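Local coordinates for protein glycosyltransferase (Streptomyces halstedii, PDB 3WAD) that belongs to the glycosyltransferases of the GT-B fold, whose two Rossmann-like domains face each other across a cleft, at residues L77-T82 against W342-G347; T325-I330 against K394-L399; I338-L343 against Y348-F353; A358-E363 against L376-A381. All blocks are in the same frame, centred on the assembly; numbering follows the deposited sequence.

Contact 1 of 4, residues L77-T82 against W342-G347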
# COMPACT_ATOMS: atom_id res chain seq x y z
N LEU B 77 -22.06 31.23 3.32
CA LEU B 77 -21.46 30.95 2.02
C LEU B 77 -21.03 29.50 1.93
O LEU B 77 -19.92 29.16 2.36
CB LEU B 77 -20.29 31.90 1.70
CG LEU B 77 -20.55 33.41 1.72
CD1 LEU B 77 -19.25 34.18 1.51
CD2 LEU B 77 -21.60 33.82 0.74
N THR B 78 -21.86 28.65 1.36
CA THR B 78 -21.47 27.25 1.19
C THR B 78 -21.35 26.77 -0.25
O THR B 78 -21.94 27.33 -1.19
CB THR B 78 -22.42 26.29 1.90
OG1 THR B 78 -23.69 26.39 1.27
CG2 THR B 78 -22.59 26.71 3.34
N LEU B 79 -20.63 25.65 -0.36
CA LEU B 79 -20.28 25.10 -1.60
C LEU B 79 -21.29 24.03 -1.98
O LEU B 79 -21.35 23.60 -3.13
CB LEU B 79 -18.86 24.56 -1.45
CG LEU B 79 -17.87 24.54 -2.59
CD1 LEU B 79 -18.06 25.65 -3.65
CD2 LEU B 79 -16.44 24.49 -2.03
N ASN B 80 -22.09 23.57 -1.04
CA ASN B 80 -23.10 22.65 -1.45
C ASN B 80 -24.44 23.29 -1.90
O ASN B 80 -25.44 22.59 -2.03
CB ASN B 80 -23.34 21.63 -0.36
CG ASN B 80 -23.95 22.26 0.89
OD1 ASN B 80 -24.29 23.45 0.91
ND2 ASN B 80 -24.10 21.47 1.91
N GLU B 81 -24.48 24.60 -2.11
CA GLU B 81 -25.74 25.27 -2.42
C GLU B 81 -26.18 24.84 -3.85
O GLU B 81 -25.42 25.06 -4.83
CB GLU B 81 -25.52 26.80 -2.38
CG GLU B 81 -26.76 27.63 -2.77
CD GLU B 81 -27.93 27.27 -1.87
OE1 GLU B 81 -27.87 27.56 -0.69
OE2 GLU B 81 -28.89 26.64 -2.33
N THR B 82 -27.39 24.32 -4.01
CA THR B 82 -27.85 24.00 -5.37
C THR B 82 -29.20 24.69 -5.77
O THR B 82 -29.66 24.52 -6.92
CB THR B 82 -27.99 22.51 -5.64
OG1 THR B 82 -29.03 21.99 -4.82
CG2 THR B 82 -26.69 21.73 -5.35
N TRP B 342 -23.76 17.59 6.10
CA TRP B 342 -23.71 18.58 5.02
C TRP B 342 -22.29 19.05 4.87
O TRP B 342 -22.08 20.19 4.55
CB TRP B 342 -24.66 19.75 5.31
CG TRP B 342 -24.58 20.22 6.77
CD1 TRP B 342 -23.66 21.13 7.31
CD2 TRP B 342 -25.42 19.80 7.87
NE1 TRP B 342 -23.89 21.27 8.67
CE2 TRP B 342 -24.96 20.48 9.04
CE3 TRP B 342 -26.52 18.90 7.99
CZ2 TRP B 342 -25.57 20.30 10.33
CZ3 TRP B 342 -27.12 18.71 9.26
CH2 TRP B 342 -26.64 19.42 10.41
N LEU B 343 -21.31 18.19 5.09
CA LEU B 343 -19.92 18.62 4.92
C LEU B 343 -19.54 18.83 3.45
O LEU B 343 -18.67 19.63 3.16
CB LEU B 343 -18.94 17.63 5.52
CG LEU B 343 -18.62 17.70 7.02
CD1 LEU B 343 -19.87 17.69 7.77
CD2 LEU B 343 -17.72 16.52 7.41
N TRP B 344 -20.16 18.12 2.53
CA TRP B 344 -19.71 18.23 1.12
C TRP B 344 -20.84 18.02 0.12
O TRP B 344 -21.26 18.96 -0.56
CB TRP B 344 -18.50 17.28 0.85
CG TRP B 344 -17.96 17.53 -0.49
CD1 TRP B 344 -18.07 16.71 -1.58
CD2 TRP B 344 -17.25 18.73 -0.92
NE1 TRP B 344 -17.47 17.33 -2.70
CE2 TRP B 344 -17.00 18.59 -2.30
CE3 TRP B 344 -16.87 19.94 -0.27
CZ2 TRP B 344 -16.36 19.56 -3.03
CZ3 TRP B 344 -16.21 20.90 -0.98
CH2 TRP B 344 -15.95 20.71 -2.37
N ASP B 345 -21.34 16.80 0.03
CA ASP B 345 -22.31 16.41 -1.01
C ASP B 345 -23.29 15.38 -0.50
O ASP B 345 -23.99 14.76 -1.31
CB ASP B 345 -21.58 15.77 -2.21
CG ASP B 345 -20.74 14.57 -1.81
OD1 ASP B 345 -20.03 13.99 -2.67
OD2 ASP B 345 -20.81 14.19 -0.61
N GLU B 346 -23.33 15.16 0.81
CA GLU B 346 -24.05 14.02 1.31
C GLU B 346 -25.55 14.10 1.04
O GLU B 346 -26.19 13.07 0.76
CB GLU B 346 -23.80 13.85 2.83
CG GLU B 346 -22.38 13.70 3.19
CD GLU B 346 -21.79 15.02 3.63
OE1 GLU B 346 -21.96 16.07 2.97
OE2 GLU B 346 -21.19 15.01 4.70
N GLY B 347 -26.13 15.30 1.11
CA GLY B 347 -27.59 15.50 0.92
C GLY B 347 -27.98 15.11 -0.51
O GLY B 347 -28.91 14.34 -0.76
O HOH W 1 -23.55 18.76 1.82

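Contact 2 of 4, residues T325-I330 against K394-L399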
# COMPACT_ATOMS: atom_id res chain seq x y z
N THR B 325 -17.73 5.69 3.07
CA THR B 325 -18.71 4.70 3.48
C THR B 325 -19.70 4.34 2.40
O THR B 325 -19.99 3.17 2.24
CB THR B 325 -19.46 5.12 4.75
OG1 THR B 325 -18.50 5.26 5.80
CG2 THR B 325 -20.47 4.10 5.16
N ARG B 326 -20.16 5.32 1.66
CA ARG B 326 -21.07 5.01 0.57
C ARG B 326 -20.38 4.25 -0.59
O ARG B 326 -21.01 3.44 -1.26
CB ARG B 326 -21.80 6.25 0.06
CG ARG B 326 -20.96 7.16 -0.77
CD ARG B 326 -21.64 8.50 -0.94
NE ARG B 326 -20.79 9.30 -1.84
CZ ARG B 326 -20.61 10.60 -1.74
NH1 ARG B 326 -21.23 11.30 -0.76
NH2 ARG B 326 -19.82 11.24 -2.61
N THR B 327 -19.09 4.47 -0.80
CA THR B 327 -18.40 3.71 -1.83
C THR B 327 -18.29 2.27 -1.39
O THR B 327 -18.38 1.39 -2.23
CB THR B 327 -17.01 4.28 -2.21
OG1 THR B 327 -17.17 5.63 -2.60
CG2 THR B 327 -16.42 3.59 -3.38
N ASN B 328 -18.13 2.01 -0.08
CA ASN B 328 -18.17 0.64 0.41
C ASN B 328 -19.58 -0.01 0.22
O ASN B 328 -19.69 -1.20 -0.21
CB ASN B 328 -17.78 0.60 1.90
CG ASN B 328 -16.31 0.56 2.13
OD1 ASN B 328 -15.70 -0.48 2.03
ND2 ASN B 328 -15.72 1.69 2.45
N ALA B 329 -20.65 0.77 0.42
CA ALA B 329 -22.00 0.18 0.24
C ALA B 329 -22.22 -0.08 -1.27
O ALA B 329 -22.91 -1.05 -1.63
CB ALA B 329 -23.09 1.11 0.73
N ILE B 330 -21.67 0.81 -2.10
CA ILE B 330 -21.72 0.58 -3.58
C ILE B 330 -21.01 -0.72 -3.94
O ILE B 330 -21.59 -1.59 -4.63
CB ILE B 330 -21.12 1.72 -4.37
CG1 ILE B 330 -22.00 2.95 -4.24
CG2 ILE B 330 -20.98 1.35 -5.91
CD1 ILE B 330 -21.57 3.99 -5.13
N LYS B 394 -23.31 -3.66 -9.81
CA LYS B 394 -23.02 -4.10 -11.18
C LYS B 394 -22.45 -2.98 -12.08
O LYS B 394 -21.41 -3.21 -12.70
CB LYS B 394 -24.28 -4.82 -11.75
CG LYS B 394 -24.26 -5.06 -13.24
CD LYS B 394 -25.63 -5.64 -13.75
CE LYS B 394 -25.57 -5.89 -15.28
NZ LYS B 394 -25.99 -7.29 -15.69
N GLU B 395 -23.05 -1.80 -12.10
CA GLU B 395 -22.58 -0.68 -12.86
C GLU B 395 -21.25 -0.10 -12.35
O GLU B 395 -20.47 0.51 -13.11
CB GLU B 395 -23.63 0.45 -12.81
CG GLU B 395 -25.01 0.06 -13.42
CD GLU B 395 -26.12 1.05 -13.09
OE1 GLU B 395 -25.86 2.25 -12.98
OE2 GLU B 395 -27.28 0.63 -12.97
N TYR B 396 -21.02 -0.22 -11.04
CA TYR B 396 -19.73 0.17 -10.47
C TYR B 396 -18.65 -0.85 -10.89
O TYR B 396 -17.53 -0.46 -11.26
CB TYR B 396 -19.89 0.24 -8.94
CG TYR B 396 -18.58 0.13 -8.14
CD1 TYR B 396 -17.88 1.27 -7.76
CD2 TYR B 396 -18.10 -1.08 -7.75
CE1 TYR B 396 -16.65 1.18 -7.00
CE2 TYR B 396 -16.91 -1.18 -7.00
CZ TYR B 396 -16.22 -0.07 -6.63
OH TYR B 396 -15.07 -0.21 -5.87
N ASP B 397 -18.94 -2.13 -10.80
CA ASP B 397 -17.93 -3.16 -11.18
C ASP B 397 -17.40 -2.98 -12.60
O ASP B 397 -16.29 -3.40 -12.92
CB ASP B 397 -18.46 -4.60 -11.06
CG ASP B 397 -18.59 -5.08 -9.58
OD1 ASP B 397 -17.89 -4.53 -8.67
OD2 ASP B 397 -19.41 -6.01 -9.31
N ALA B 398 -18.22 -2.36 -13.44
CA ALA B 398 -17.98 -2.16 -14.88
C ALA B 398 -17.28 -0.86 -15.14
O ALA B 398 -16.94 -0.58 -16.29
CB ALA B 398 -19.34 -2.19 -15.65
N LEU B 399 -17.06 -0.03 -14.10
CA LEU B 399 -16.25 1.17 -14.32
C LEU B 399 -14.76 0.90 -14.57
O LEU B 399 -14.26 -0.17 -14.27
CB LEU B 399 -16.42 2.18 -13.16
CG LEU B 399 -17.80 2.81 -13.00
CD1 LEU B 399 -17.84 3.60 -11.61
CD2 LEU B 399 -17.98 3.78 -14.17

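Contact 3 of 4, residues I338-L343 against Y348-F353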
# COMPACT_ATOMS: atom_id res chain seq x y z
N ILE B 338 -29.47 6.63 5.06
CA ILE B 338 -28.58 7.80 5.05
C ILE B 338 -29.19 8.87 5.90
O ILE B 338 -30.33 9.23 5.71
CB ILE B 338 -28.31 8.32 3.56
CG1 ILE B 338 -27.72 7.19 2.71
CG2 ILE B 338 -27.30 9.51 3.56
CD1 ILE B 338 -27.83 7.39 1.19
N VAL B 339 -28.45 9.34 6.87
CA VAL B 339 -28.82 10.52 7.60
C VAL B 339 -27.81 11.63 7.18
O VAL B 339 -26.77 11.78 7.81
CB VAL B 339 -28.78 10.28 9.14
CG1 VAL B 339 -29.09 11.60 9.94
CG2 VAL B 339 -29.78 9.22 9.55
N PRO B 340 -28.13 12.41 6.12
CA PRO B 340 -27.02 13.19 5.51
C PRO B 340 -26.41 14.25 6.41
O PRO B 340 -27.10 14.98 7.11
CB PRO B 340 -27.62 13.84 4.26
CG PRO B 340 -28.95 13.10 3.97
CD PRO B 340 -29.33 12.34 5.25
N ASN B 341 -25.10 14.31 6.39
CA ASN B 341 -24.42 15.39 6.98
C ASN B 341 -24.40 16.47 5.88
O ASN B 341 -25.02 16.31 4.84
CB ASN B 341 -23.04 14.94 7.43
CG ASN B 341 -22.41 15.91 8.39
OD1 ASN B 341 -21.59 15.49 9.19
ND2 ASN B 341 -22.79 17.22 8.32
N TRP B 342 -23.76 17.59 6.10
CA TRP B 342 -23.71 18.58 5.02
C TRP B 342 -22.29 19.05 4.87
O TRP B 342 -22.08 20.19 4.55
CB TRP B 342 -24.66 19.75 5.31
CG TRP B 342 -24.58 20.22 6.77
CD1 TRP B 342 -23.66 21.13 7.31
CD2 TRP B 342 -25.42 19.80 7.87
NE1 TRP B 342 -23.89 21.27 8.67
CE2 TRP B 342 -24.96 20.48 9.04
CE3 TRP B 342 -26.52 18.90 7.99
CZ2 TRP B 342 -25.57 20.30 10.33
CZ3 TRP B 342 -27.12 18.71 9.26
CH2 TRP B 342 -26.64 19.42 10.41
N LEU B 343 -21.31 18.19 5.09
CA LEU B 343 -19.92 18.62 4.92
C LEU B 343 -19.54 18.83 3.45
O LEU B 343 -18.67 19.63 3.16
CB LEU B 343 -18.94 17.63 5.52
CG LEU B 343 -18.62 17.70 7.02
CD1 LEU B 343 -19.87 17.69 7.77
CD2 LEU B 343 -17.72 16.52 7.41
N TYR B 348 -27.18 15.60 -1.44
CA TYR B 348 -27.49 15.51 -2.84
C TYR B 348 -27.27 14.09 -3.32
O TYR B 348 -28.09 13.54 -4.04
CB TYR B 348 -26.65 16.51 -3.62
CG TYR B 348 -26.87 16.40 -5.12
CD1 TYR B 348 -27.65 17.32 -5.77
CD2 TYR B 348 -26.27 15.36 -5.86
CE1 TYR B 348 -27.82 17.26 -7.12
CE2 TYR B 348 -26.42 15.28 -7.21
CZ TYR B 348 -27.23 16.23 -7.82
OH TYR B 348 -27.40 16.21 -9.15
N VAL B 349 -26.17 13.46 -2.89
CA VAL B 349 -25.93 12.06 -3.24
C VAL B 349 -26.96 11.15 -2.56
O VAL B 349 -27.41 10.16 -3.14
CB VAL B 349 -24.54 11.65 -2.85
CG1 VAL B 349 -24.36 10.10 -2.94
CG2 VAL B 349 -23.51 12.41 -3.76
N ALA B 350 -27.37 11.50 -1.32
CA ALA B 350 -28.39 10.68 -0.65
C ALA B 350 -29.68 10.56 -1.52
O ALA B 350 -30.22 9.46 -1.69
CB ALA B 350 -28.73 11.19 0.74
N GLU B 351 -30.09 11.67 -2.12
CA GLU B 351 -31.32 11.67 -2.93
C GLU B 351 -31.15 10.86 -4.17
O GLU B 351 -32.07 10.16 -4.56
CB GLU B 351 -31.67 13.08 -3.28
CG GLU B 351 -33.12 13.38 -3.41
CD GLU B 351 -33.25 14.88 -3.16
OE1 GLU B 351 -32.34 15.36 -2.41
OE2 GLU B 351 -34.16 15.56 -3.72
N ARG B 352 -29.95 10.92 -4.78
CA ARG B 352 -29.64 10.07 -5.95
C ARG B 352 -29.82 8.56 -5.65
O ARG B 352 -30.44 7.86 -6.41
CB ARG B 352 -28.25 10.41 -6.51
CG ARG B 352 -28.28 11.29 -7.81
CD ARG B 352 -28.59 12.73 -7.55
NE ARG B 352 -30.04 13.02 -7.51
CZ ARG B 352 -30.57 14.06 -6.87
NH1 ARG B 352 -29.79 14.93 -6.25
NH2 ARG B 352 -31.87 14.26 -6.87
N PHE B 353 -29.30 8.09 -4.52
CA PHE B 353 -29.47 6.70 -4.13
C PHE B 353 -30.95 6.39 -3.86
O PHE B 353 -31.43 5.31 -4.23
CB PHE B 353 -28.72 6.42 -2.83
CG PHE B 353 -27.23 6.18 -2.99
CD1 PHE B 353 -26.31 7.05 -2.39
CD2 PHE B 353 -26.75 5.05 -3.66
CE1 PHE B 353 -24.94 6.84 -2.51
CE2 PHE B 353 -25.34 4.80 -3.80
CZ PHE B 353 -24.45 5.68 -3.22

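Contact 4 of 4, residues A358-E363 against L376-A381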
# COMPACT_ATOMS: atom_id res chain seq x y z
N ALA B 358 -32.32 2.37 -3.78
CA ALA B 358 -31.19 1.71 -3.08
C ALA B 358 -31.02 2.17 -1.64
O ALA B 358 -30.29 1.56 -0.87
CB ALA B 358 -29.84 1.93 -3.84
N ALA B 359 -31.75 3.21 -1.27
CA ALA B 359 -31.57 3.81 0.02
C ALA B 359 -32.88 4.46 0.54
O ALA B 359 -33.75 4.80 -0.25
CB ALA B 359 -30.51 4.87 -0.10
N LEU B 360 -32.97 4.67 1.85
CA LEU B 360 -33.99 5.50 2.43
C LEU B 360 -33.28 6.63 3.15
O LEU B 360 -32.21 6.42 3.63
CB LEU B 360 -34.85 4.68 3.40
CG LEU B 360 -35.80 3.71 2.72
CD1 LEU B 360 -36.52 2.95 3.80
CD2 LEU B 360 -36.77 4.47 1.78
N VAL B 361 -33.84 7.82 3.16
CA VAL B 361 -33.15 8.97 3.74
C VAL B 361 -33.97 9.56 4.89
O VAL B 361 -35.16 9.77 4.73
CB VAL B 361 -32.93 10.13 2.65
CG1 VAL B 361 -32.21 11.32 3.23
CG2 VAL B 361 -32.15 9.61 1.40
N THR B 362 -33.33 9.87 6.02
CA THR B 362 -33.95 10.80 6.99
C THR B 362 -33.10 12.02 7.24
O THR B 362 -32.03 11.89 7.79
CB THR B 362 -34.25 10.11 8.36
OG1 THR B 362 -35.12 9.02 8.12
CG2 THR B 362 -34.94 11.10 9.30
N GLU B 363 -33.56 13.20 6.87
CA GLU B 363 -32.74 14.40 7.17
C GLU B 363 -32.59 14.60 8.65
O GLU B 363 -33.44 14.19 9.41
CB GLU B 363 -33.37 15.64 6.62
CG GLU B 363 -33.68 15.58 5.16
CD GLU B 363 -32.43 15.73 4.25
OE1 GLU B 363 -31.33 16.12 4.73
OE2 GLU B 363 -32.57 15.45 3.03
N LEU B 376 -35.16 1.25 8.64
CA LEU B 376 -34.29 0.09 8.72
C LEU B 376 -35.04 -1.22 8.53
O LEU B 376 -34.55 -2.13 7.81
CB LEU B 376 -33.50 0.05 10.04
CG LEU B 376 -32.34 -0.99 10.11
CD1 LEU B 376 -31.46 -0.87 8.88
CD2 LEU B 376 -31.51 -0.84 11.37
N ARG B 377 -36.23 -1.30 9.15
CA ARG B 377 -37.07 -2.45 9.03
C ARG B 377 -37.47 -2.64 7.56
O ARG B 377 -37.48 -3.76 7.09
CB ARG B 377 -38.28 -2.31 9.96
CG ARG B 377 -37.96 -2.57 11.40
CD ARG B 377 -39.24 -2.82 12.20
NE ARG B 377 -39.31 -2.14 13.51
CZ ARG B 377 -40.00 -2.60 14.56
NH1 ARG B 377 -40.63 -3.77 14.50
NH2 ARG B 377 -40.03 -1.95 15.69
N ARG B 378 -37.78 -1.58 6.82
CA ARG B 378 -38.05 -1.73 5.37
C ARG B 378 -36.89 -2.25 4.53
O ARG B 378 -37.05 -3.15 3.69
CB ARG B 378 -38.55 -0.44 4.78
CG ARG B 378 -39.89 -0.01 5.39
CD ARG B 378 -40.43 1.12 4.61
NE ARG B 378 -40.52 0.73 3.20
CZ ARG B 378 -40.50 1.57 2.18
NH1 ARG B 378 -40.35 2.88 2.34
NH2 ARG B 378 -40.62 1.08 0.97
N LEU B 379 -35.71 -1.70 4.79
CA LEU B 379 -34.47 -2.14 4.10
C LEU B 379 -34.21 -3.63 4.26
O LEU B 379 -33.82 -4.31 3.28
CB LEU B 379 -33.28 -1.36 4.63
CG LEU B 379 -33.28 0.13 4.31
CD1 LEU B 379 -31.93 0.71 4.69
CD2 LEU B 379 -33.57 0.32 2.85
N ILE B 380 -34.46 -4.10 5.48
CA ILE B 380 -34.38 -5.50 5.90
C ILE B 380 -35.47 -6.33 5.21
O ILE B 380 -35.21 -7.44 4.75
CB ILE B 380 -34.51 -5.64 7.50
CG1 ILE B 380 -33.18 -5.59 8.23
CG2 ILE B 380 -35.04 -6.98 7.91
CD1 ILE B 380 -32.07 -4.93 7.45
N ALA B 381 -36.69 -5.77 5.13
CA ALA B 381 -37.89 -6.57 4.74
C ALA B 381 -38.20 -6.56 3.25
O ALA B 381 -38.58 -7.58 2.70
CB ALA B 381 -39.12 -6.12 5.50

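Contact 1 of 4, residues L77-T82 against W342-G347
L79 and N80 meet W342 and W344 where the N-terminal and C-terminal domains of this GT-B fold touch. T78 comes first and acts from within its own loop. Its OG1 donates to N80 OD1 at 3.0 Å, which helps to fix the amide. L79 follows and supplies the apolar touch. Its CD2 lies 3.7 Å from W344 CZ3, and the two side chains run side by side. W344 CG is anti to the backbone N (chi1 -172°), and CZ3 and CH2 of the six-membered ring meet the leucine. Helix 156-168 adds W157 and M160 around L79. W344 NE1 is bonded to L154 O, which ties down the far side of the ring. N80 is the polar member. Its CB sits 3.4 Å from W344 O, and its amide runs alongside W342 with the planes 63° apart. N80 ND2 gives a hydrogen bond of 2.8 Å to a water. That water donates weakly to E346 OE1, a minor bridge beside the direct bonds of W344 with L154 and Q156. E346 OE1 also accepts W344 N at 2.8 Å on the syn side of the carboxylate, 31° out of its plane.

Contact 2 of 4, residues T325-I330 against K394-L399
I330 N donates to R326 O at 2.8 Å. This is an ordinary bond of helix 323-332, and I330 carries most of the contact with Y396 on that side. The two helices, 323-332 and 384-397, come together through side chains, and their closest CA atoms, those of I330 and Y396, are 7.2 Å apart. I330 CG2 does the touching. It is anti to the backbone N and reaches Y396 CB at 3.4 Å, a tight fit for two carbons. The same methyl lies 3.5 Å from Y396 CG, so it presses on the root of the ring, and the two side chains cross obliquely. One helical turn earlier, T327 CG2 is a looser neighbour at 4.4 Å from Y396 CE1. T327 OG1 is engaged with G323 O of its own helix, which leaves the methyl to meet the ring. The polar tip of Y396 is also satisfied, because its OH bonds to H226 O. The tyrosine thus passes the isoleucine and threonine on its way to the backbone of H226. Helix 323-332 also packs on strands 314-319 and 336-338 through T325, R326 and A329, and F353 of helix 346-355 rests on I330.

Contact 3 of 4, residues I338-L343 against Y348-F353
I338 and P340 pack against A350 and F353 at the step from strand 336-338 into helix 346-355. This is the first half of a beta-alpha-beta unit of the C-terminal Rossmann-like domain, which strand 359-361 completes. The tight part centres on A350. Its CB meets I338 CG2 at 3.6 Å and P340 CG at 3.8 Å, so the methyl sits where both side chains can reach it. The small residue lets the helix come close, and the CA atoms of I338 and A350 are 6.4 Å apart. I338 CG1 stands beside its backbone N, anti to the carbonyl carbon (chi1 -57°). With chi2 extended (161°), CD1 reaches down to the helix, where it touches A350 CA at 3.8 Å and F353 CD1 at 3.9 Å. The isoleucine and the phenylalanine cross at about a right angle. Beyond the ring, I330 and R326 of helix 323-332 also pack on F353.

The other side of the helix is more polar and more exposed. E351 points away and is exposed. R352 NH1 lies close over the centre of the Y348 ring, 3.0 Å above its plane, and R352 NH2 forms a salt bridge with E355. W342 and L343, further along the loop, are exposed too. The buried half contains hydrocarbon groups alone, so it rests on fit and on the exclusion of water. Such contacts give little direction, which probably comes from backbone bonds, such as those of I338 with L360 and T362 and of V339 with H319.

Contact 4 of 4, residues A358-E363 against L376-A381
L360 lies in the extended strand 359-361 (phi -120°, psi 145°) and faces R378 and L379 of helix 369-381. The helix is regular here, with I380 N bonded to L376 O at 3.1 Å and A381 N to R377 O at 2.9 Å. Within this chain the strand is an outermost one of the parallel sheet in the C-terminal Rossmann-like domain. The helix packs on one face of that sheet, where L376 and L379 also rest on L337 of strand 336-338. A359 points to the other face, towards helix 346-355.

L360 is the centre of the contact. Its CG lies 4.1 Å from L379 CD2, and the two leucines slide past each other in opposite directions. R378 comes across L360 at about a right angle. Its CB is 4.1 Å from L360 CD1, so the aliphatic root of the arginine takes part in the packing. F385 of helix 384-397 touches all three side chains. Polar links lie next to this group: Q375, one turn back on the helix, bonds V361 O and T362 OG1. R378 NE forms a salt bridge with E382, just past the end of the helix. The chain of R378 is bent at chi3 (55°), and NH1 comes 4.0 Å from L360 CD2.

In the fold
Contacts 2 and 3 are buried, while contacts 1 and 4 are only partly so. Contacts 2, 3 and 4 belong to the C-terminal domain; contact 1 joins it to the N-terminal one. Helix 346-355 serves both contact 1 and contact 3, and contacts 3 and 4 sit on neighbouring strands, where F353 packs on A359. Contact 2 meets contact 1 through the salt bridge of R326 with D345, and meets contact 3 where I330 packs on F353. The chemistry follows the place. The buried contacts are almost wholly apolar, contact 4 adds an arginine at its rim, and contact 1 uses a water at the domain interface.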